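Defensin (Pachyrhizus erosus, PDB 3PSM) is a dimeric plant defensin of the gamma-thionin family, an antimicrobial protein that acts against fungi. Local coordinates at residues D8-P13 against D21-N26; R34-D37 against C41-T44. One frame throughout, in Å; residues are numbered along the deposited sequence.

Interaction 1: D8-P13 against D21-N26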
ATOM      1  N   ASP A   8      -4.504   1.729 -14.834  1.00 14.23           N
ATOM      2  CA  ASP A   8      -4.128   1.923 -16.204  1.00 14.08           C
ATOM      3  C   ASP A   8      -2.982   1.020 -16.659  1.00 12.52           C
ATOM      4  O   ASP A   8      -3.029   0.504 -17.775  1.00 15.16           O
ATOM      5  CB  ASP A   8      -3.741   3.423 -16.418  1.00 18.16           C
ATOM      6  CG  ASP A   8      -4.926   4.371 -16.559  1.00 24.92           C
ATOM      7  OD1 ASP A   8      -6.078   3.941 -16.786  1.00 26.44           O
ATOM      8  OD2 ASP A   8      -4.690   5.602 -16.456  1.00 38.70           O
ATOM      9  N   THR A   9      -1.959   0.825 -15.832  1.00 11.90           N
ATOM     10  CA  THR A   9      -0.702   0.209 -16.264  1.00 13.25           C
ATOM     11  C   THR A   9      -0.185  -0.818 -15.288  1.00 12.47           C
ATOM     12  O   THR A   9       0.957  -1.175 -15.326  1.00 17.82           O
ATOM     13  CB  THR A   9       0.368   1.309 -16.512  1.00 15.34           C
ATOM     14  OG1 THR A   9       0.471   2.097 -15.311  1.00 19.05           O
ATOM     15  CG2 THR A   9      -0.071   2.204 -17.664  1.00 15.49           C
ATOM     16  N   PHE A  10      -1.013  -1.334 -14.413  1.00 11.24           N
ATOM     17  CA  PHE A  10      -0.592  -2.429 -13.521  1.00 10.42           C
ATOM     18  C   PHE A  10      -0.268  -3.661 -14.357  1.00 10.94           C
ATOM     19  O   PHE A  10      -1.080  -4.046 -15.198  1.00 12.89           O
ATOM     20  CB  PHE A  10      -1.698  -2.677 -12.515  1.00 10.42           C
ATOM     21  CG  PHE A  10      -1.372  -3.770 -11.488  1.00  9.62           C
ATOM     22  CD1 PHE A  10      -0.813  -3.447 -10.254  1.00 10.81           C
ATOM     23  CD2 PHE A  10      -1.631  -5.091 -11.740  1.00 10.25           C
ATOM     24  CE1 PHE A  10      -0.560  -4.413  -9.317  1.00 11.41           C
ATOM     25  CE2 PHE A  10      -1.369  -6.075 -10.766  1.00 10.94           C
ATOM     26  CZ  PHE A  10      -0.838  -5.722  -9.567  1.00 11.57           C
ATOM     27  N   ARG A  11       0.862  -4.284 -14.071  1.00 10.92           N
ATOM     28  CA  ARG A  11       1.289  -5.445 -14.843  1.00 11.44           C
ATOM     29  C   ARG A  11       0.960  -6.775 -14.220  1.00 12.72           C
ATOM     30  O   ARG A  11       1.345  -7.045 -13.066  1.00 13.63           O
ATOM     31  CB  ARG A  11       2.807  -5.358 -15.015  1.00 11.41           C
ATOM     32  CG  ARG A  11       3.355  -6.467 -15.908  1.00 12.99           C
ATOM     33  CD  ARG A  11       4.815  -6.347 -16.183  1.00 13.44           C
ATOM     34  NE  ARG A  11       5.165  -5.177 -16.953  1.00 12.23           N
ATOM     35  CZ  ARG A  11       5.104  -4.995 -18.238  1.00 12.60           C
ATOM     36  NH1 ARG A  11       4.736  -5.989 -19.024  1.00 16.26           N
ATOM     37  NH2 ARG A  11       5.467  -3.826 -18.781  1.00 12.98           N
ATOM     38  N   GLY A  12       0.334  -7.671 -15.032  1.00 16.54           N
ATOM     39  CA  GLY A  12       0.092  -9.064 -14.662  1.00 16.99           C
ATOM     40  C   GLY A  12      -1.125  -9.179 -13.770  1.00 13.71           C
ATOM     41  O   GLY A  12      -1.820  -8.154 -13.425  1.00 14.84           O
ATOM     42  N   PRO A  13      -1.402 -10.390 -13.340  1.00 13.57           N
ATOM     43  CA  PRO A  13      -2.561 -10.555 -12.455  1.00 12.59           C
ATOM     44  C   PRO A  13      -2.350  -9.870 -11.123  1.00 10.81           C
ATOM     45  O   PRO A  13      -1.212  -9.795 -10.600  1.00 12.00           O
ATOM     46  CB  PRO A  13      -2.649 -12.090 -12.275  1.00 14.43           C
ATOM     47  CG  PRO A  13      -1.909 -12.605 -13.510  1.00 17.18           C
ATOM     48  CD  PRO A  13      -0.747 -11.668 -13.609  1.00 16.47           C
ATOM     49  N   ASP A  21      -2.437  -1.420  -4.232  1.00  7.78           N
ATOM     50  CA  ASP A  21      -2.487  -0.156  -3.483  1.00  7.83           C
ATOM     51  C   ASP A  21      -1.246   0.674  -3.737  1.00  7.73           C
ATOM     52  O   ASP A  21      -1.318   1.892  -3.919  1.00  8.37           O
ATOM     53  CB  ASP A  21      -2.674  -0.469  -2.005  1.00  8.37           C
ATOM     54  CG  ASP A  21      -3.201   0.666  -1.169  1.00  8.38           C
ATOM     55  OD1 ASP A  21      -4.019   1.457  -1.671  1.00  9.39           O
ATOM     56  OD2 ASP A  21      -2.787   0.748   0.015  1.00 10.17           O
ATOM     57  N   ASP A  22      -0.079   0.025  -3.780  1.00  7.95           N
ATOM     58  CA  ASP A  22       1.171   0.687  -4.117  1.00  8.54           C
ATOM     59  C   ASP A  22       1.069   1.343  -5.486  1.00  8.20           C
ATOM     60  O   ASP A  22       1.317   2.531  -5.672  1.00  8.99           O
ATOM     61  CB  ASP A  22       2.304  -0.347  -4.054  1.00  9.69           C
ATOM     62  CG  ASP A  22       3.648   0.075  -4.571  1.00 10.74           C
ATOM     63  OD1 ASP A  22       3.908   1.291  -4.644  1.00 11.35           O
ATOM     64  OD2 ASP A  22       4.442  -0.821  -4.962  1.00 16.22           O
ATOM     65  N   HIS A  23       0.678   0.536  -6.502  1.00  8.47           N
ATOM     66  CA  HIS A  23       0.527   1.079  -7.839  1.00  8.71           C
ATOM     67  C   HIS A  23      -0.400   2.287  -7.853  1.00  8.68           C
ATOM     68  O   HIS A  23      -0.105   3.352  -8.427  1.00  9.67           O
ATOM     69  CB  HIS A  23       0.009  -0.031  -8.787  1.00  9.20           C
ATOM     70  CG  HIS A  23      -0.307   0.541 -10.157  1.00 10.41           C
ATOM     71  ND1 HIS A  23       0.657   0.567 -11.155  1.00 11.99           N
ATOM     72  CD2 HIS A  23      -1.457   1.107 -10.610  1.00 11.54           C
ATOM     73  CE1 HIS A  23       0.080   1.174 -12.180  1.00 12.72           C
ATOM     74  NE2 HIS A  23      -1.155   1.518 -11.881  1.00 13.10           N
ATOM     75  N   CYS A  24      -1.599   2.115  -7.304  1.00  8.18           N
ATOM     76  CA  CYS A  24      -2.615   3.169  -7.390  1.00  8.51           C
ATOM     77  C   CYS A  24      -2.173   4.435  -6.668  1.00  8.57           C
ATOM     78  O   CYS A  24      -2.360   5.524  -7.175  1.00 10.28           O
ATOM     79  CB  CYS A  24      -3.943   2.666  -6.844  1.00  8.72           C
ATOM     80  SG  CYS A  24      -4.661   1.341  -7.875  1.00  8.61           S
ATOM     81  N   LYS A  25      -1.578   4.289  -5.465  1.00  8.60           N
ATOM     82  CA  LYS A  25      -1.135   5.452  -4.694  1.00  9.09           C
ATOM     83  C   LYS A  25       0.088   6.103  -5.315  1.00  9.53           C
ATOM     84  O   LYS A  25       0.194   7.342  -5.338  1.00 12.11           O
ATOM     85  CB  LYS A  25      -0.842   5.051  -3.252  1.00  9.02           C
ATOM     86  CG  LYS A  25      -2.054   4.772  -2.422  1.00  9.01           C
ATOM     87  CD  LYS A  25      -1.745   4.195  -1.058  1.00  9.68           C
ATOM     88  CE  LYS A  25      -2.975   4.215  -0.145  1.00 11.96           C
ATOM     89  NZ  LYS A  25      -2.850   3.367   1.028  1.00 11.64           N
ATOM     90  N   ASN A  26       1.055   5.306  -5.729  1.00  9.83           N
ATOM     91  CA  ASN A  26       2.403   5.804  -6.042  1.00 10.14           C
ATOM     92  C   ASN A  26       2.702   5.952  -7.490  1.00 11.22           C
ATOM     93  O   ASN A  26       3.615   6.735  -7.829  1.00 16.03           O
ATOM     94  CB  ASN A  26       3.444   4.893  -5.367  1.00 10.56           C
ATOM     95  CG  ASN A  26       3.260   4.906  -3.876  1.00 10.52           C
ATOM     96  OD1 ASN A  26       3.118   6.006  -3.278  1.00 12.74           O
ATOM     97  ND2 ASN A  26       3.266   3.754  -3.255  1.00 10.64           N
TER

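Interaction 2: R34-D37 against C41-T44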
ATOM      1  N   ARG A  34      -6.996  -1.995  -4.769  1.00  8.42           N
ATOM      2  CA  ARG A  34      -7.207  -3.347  -4.292  1.00  8.63           C
ATOM      3  C   ARG A  34      -7.360  -4.280  -5.486  1.00  8.59           C
ATOM      4  O   ARG A  34      -7.840  -3.862  -6.554  1.00  8.92           O
ATOM      5  CB  ARG A  34      -8.425  -3.477  -3.396  1.00 10.10           C
ATOM      6  CG  ARG A  34      -9.718  -3.133  -4.139  1.00 11.47           C
ATOM      7  CD  ARG A  34     -10.932  -3.458  -3.335  1.00 13.56           C
ATOM      8  NE  ARG A  34     -12.135  -3.027  -4.037  1.00 13.60           N
ATOM      9  CZ  ARG A  34     -13.355  -3.469  -3.758  1.00 14.80           C
ATOM     10  NH1 ARG A  34     -13.546  -4.376  -2.815  1.00 17.13           N
ATOM     11  NH2 ARG A  34     -14.330  -2.938  -4.489  1.00 18.28           N
ATOM     12  N   CYS A  35      -7.026  -5.536  -5.289  1.00  8.90           N
ATOM     13  CA  CYS A  35      -7.469  -6.544  -6.284  1.00  9.23           C
ATOM     14  C   CYS A  35      -8.943  -6.831  -6.080  1.00  9.69           C
ATOM     15  O   CYS A  35      -9.463  -6.805  -4.978  1.00 12.15           O
ATOM     16  CB  CYS A  35      -6.724  -7.850  -6.094  1.00 10.07           C
ATOM     17  SG  CYS A  35      -4.906  -7.711  -6.042  1.00  9.72           S
ATOM     18  N   ARG A  36      -9.633  -7.125  -7.147  1.00 10.64           N
ATOM     19  CA  ARG A  36     -11.006  -7.616  -7.055  1.00 12.08           C
ATOM     20  C   ARG A  36     -11.043  -9.085  -7.455  1.00 13.53           C
ATOM     21  O   ARG A  36     -10.009  -9.711  -7.709  1.00 13.31           O
ATOM     22  CB  ARG A  36     -12.011  -6.696  -7.793  1.00 13.18           C
ATOM     23  CG  ARG A  36     -12.111  -5.360  -7.053  1.00 13.85           C
ATOM     24  CD  ARG A  36     -13.045  -4.364  -7.634  1.00 16.54           C
ATOM     25  NE  ARG A  36     -14.415  -4.799  -7.570  1.00 15.62           N
ATOM     26  CZ  ARG A  36     -15.301  -4.845  -8.490  1.00 22.52           C
ATOM     27  NH1 ARG A  36     -15.061  -4.429  -9.758  1.00 33.46           N
ATOM     28  NH2 ARG A  36     -16.531  -5.302  -8.217  1.00 22.60           N
ATOM     29  N   ASP A  37     -12.208  -9.681  -7.507  1.00 14.02           N
ATOM     30  CA  ASP A  37     -12.374 -11.111  -7.716  1.00 15.85           C
ATOM     31  C   ASP A  37     -12.073 -11.540  -9.133  1.00 14.27           C
ATOM     32  O   ASP A  37     -12.002 -12.751  -9.410  1.00 16.75           O
ATOM     33  CB  ASP A  37     -13.781 -11.542  -7.315  1.00 18.05           C
ATOM     34  CG  ASP A  37     -14.916 -10.957  -8.113  1.00 23.25           C
ATOM     35  OD1 ASP A  37     -16.039 -11.453  -7.988  1.00 22.57           O
ATOM     36  OD2 ASP A  37     -14.735  -9.963  -8.821  1.00 40.45           O
ATOM     37  N   CYS A  41      -6.220  -5.224 -10.737  1.00  8.63           N
ATOM     38  CA  CYS A  41      -6.010  -4.111  -9.830  1.00  8.35           C
ATOM     39  C   CYS A  41      -6.941  -2.966 -10.177  1.00  8.66           C
ATOM     40  O   CYS A  41      -6.974  -2.498 -11.323  1.00  9.45           O
ATOM     41  CB  CYS A  41      -4.551  -3.648  -9.963  1.00  8.64           C
ATOM     42  SG  CYS A  41      -4.128  -2.139  -9.052  1.00  8.36           S
ATOM     43  N   TRP A  42      -7.724  -2.538  -9.196  1.00  8.55           N
ATOM     44  CA  TRP A  42      -8.685  -1.461  -9.308  1.00  9.04           C
ATOM     45  C   TRP A  42      -8.277  -0.335  -8.364  1.00  8.92           C
ATOM     46  O   TRP A  42      -8.025  -0.541  -7.191  1.00  9.60           O
ATOM     47  CB  TRP A  42     -10.089  -1.951  -8.903  1.00 10.14           C
ATOM     48  CG  TRP A  42     -10.674  -2.953  -9.879  1.00 10.19           C
ATOM     49  CD1 TRP A  42     -10.300  -4.263 -10.040  1.00 11.09           C
ATOM     50  CD2 TRP A  42     -11.750  -2.712 -10.791  1.00 11.07           C
ATOM     51  NE1 TRP A  42     -11.096  -4.808 -11.032  1.00 12.29           N
ATOM     52  CE2 TRP A  42     -11.975  -3.908 -11.507  1.00 12.29           C
ATOM     53  CE3 TRP A  42     -12.534  -1.593 -11.104  1.00 11.82           C
ATOM     54  CZ2 TRP A  42     -12.933  -4.009 -12.492  1.00 14.20           C
ATOM     55  CZ3 TRP A  42     -13.515  -1.736 -12.091  1.00 13.63           C
ATOM     56  CH2 TRP A  42     -13.697  -2.938 -12.746  1.00 14.58           C
ATOM     57  N   CYS A  43      -8.226   0.885  -8.928  1.00  9.09           N
ATOM     58  CA  CYS A  43      -7.911   2.048  -8.181  1.00  9.21           C
ATOM     59  C   CYS A  43      -9.186   2.841  -7.869  1.00 10.63           C
ATOM     60  O   CYS A  43     -10.099   2.958  -8.705  1.00 12.04           O
ATOM     61  CB  CYS A  43      -6.972   3.009  -8.935  1.00 10.19           C
ATOM     62  SG  CYS A  43      -5.404   2.323  -9.495  1.00  9.89           S
ATOM     63  N   THR A  44      -9.214   3.440  -6.711  1.00 10.57           N
ATOM     64  CA  THR A  44     -10.240   4.409  -6.298  1.00 12.62           C
ATOM     65  C   THR A  44      -9.684   5.813  -6.400  1.00 12.64           C
ATOM     66  O   THR A  44      -8.570   6.074  -5.974  1.00 12.11           O
ATOM     67  CB  THR A  44     -10.704   4.114  -4.865  1.00 14.07           C
ATOM     68  OG1 THR A  44     -11.284   2.799  -4.851  1.00 16.07           O
ATOM     69  CG2 THR A  44     -11.771   5.072  -4.392  1.00 17.13           C
TER

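Interaction 1: D8-P13 against D21-N26
Phe10 and His23 meet in an aromatic contact at the surface, where the loop that follows strand 2-6 passes alongside helix 17-27. The pair is an offset edge-to-face stack: the edge of the Phe10 ring turns toward the face of the imidazole, with the planes at 87° and the centroids 5.8 Å apart. Phe10 CB lies almost exactly on the ring normal of His23, 4.1 Å from the centroid, as a CH-pi contact, while Phe10 CD1 reaches His23 CB at 3.8 Å. Histidine suits this place because it offers a flat face to Phe10 CB, lets the loop backbone come close, with Phe10 N 3.5 Å from His23 CE1, and still has NE2 for a polar bond. Phenylalanine suits its own because the flat ring can put its CD1 edge to His23 and also pack on Cys41. With CG anti to the backbone N (chi1 174°), His23 swings its ring off the helix toward the loop. In this cysteine-stabilised alpha-beta fold, Cys24, the next residue of the helix, is disulfide-bonded to Cys43 of strand 41-46, while the CB of His23 points toward the loop. At the rim of the imidazole, Thr9 OG1 approaches CE1 of His23 in the ring plane at 3.3 Å. His23 NE2 is hydrogen-bonded to Glu28 OE2, which also takes the backbone N of Asp8; this shared carboxylate fixes the rotation of the imidazole and would probably favour its protonated form.

Interaction 2: R34-D37 against C41-T44
Arg36 lies along one face of the Trp42 indole, and its side chain can be followed across the ring from root to tip. CB begins over the pyrrole edge, 3.7 Å from Trp42 CD1. CG continues over the same edge, with its other side 3.7 Å above the plane of the Arg34 guanidinium, toward the rim of that group. CD then settles over the five-membered ring, 3.6 Å from its centroid, in a CH-pi contact. The chain bends at chi3 (65°), which carries the guanidinium across to the six-membered ring. There CZ stands 4.7 Å from the centroid in a cation-pi contact, and NH1 comes down to 3.5 Å from Trp42 CZ2. Because the two planes are 84° apart, the guanidinium stands on edge over the ring instead of stacking on it. Arginine suits this place because its methylene groups cover the pyrrole while its charge meets the benzene ring. The backbone beneath is the beta hairpin of the defensin sheet: Arg34 and Trp42 form an antiparallel hydrogen-bonded pair, with Arg34 N to Trp42 O and Trp42 N to Arg34 O both 3.0 Å. Their side chains share one face of the sheet, and the neighbouring non-hydrogen-bonded pair Cys35-Cys41 points to the other, where disulfides run to Cys14 and Cys20. Trp42 NE1 is hydrogen-bonded to Asp38 OD1 in the turn, and Arg34 NH2 forms a salt bridge with Glu4 of strand 2-6.

Both segments of interaction 1 precede those of interaction 2 in the sequence, and the centres of the two contacts lie 9 Å apart. The first joins the loop after strand 2-6 to helix 17-27; the second joins strands 32-35 and 41-46, the latter being the central strand of the antiparallel sheet. They meet in the disulfide core: the Cys24-Cys43 bridge links them directly, Cys24 SG packs 3.7 Å from Cys41 SG, and Phe10 CG lies 3.5 Å from Cys41 CB. The helix and hairpin are thereby held as one small unit, as expected of a cysteine-stabilised alpha-beta fold. At the dimer interface, Asp21 of this chain pairs with Arg36 of the second subunit and packs on its Trp42.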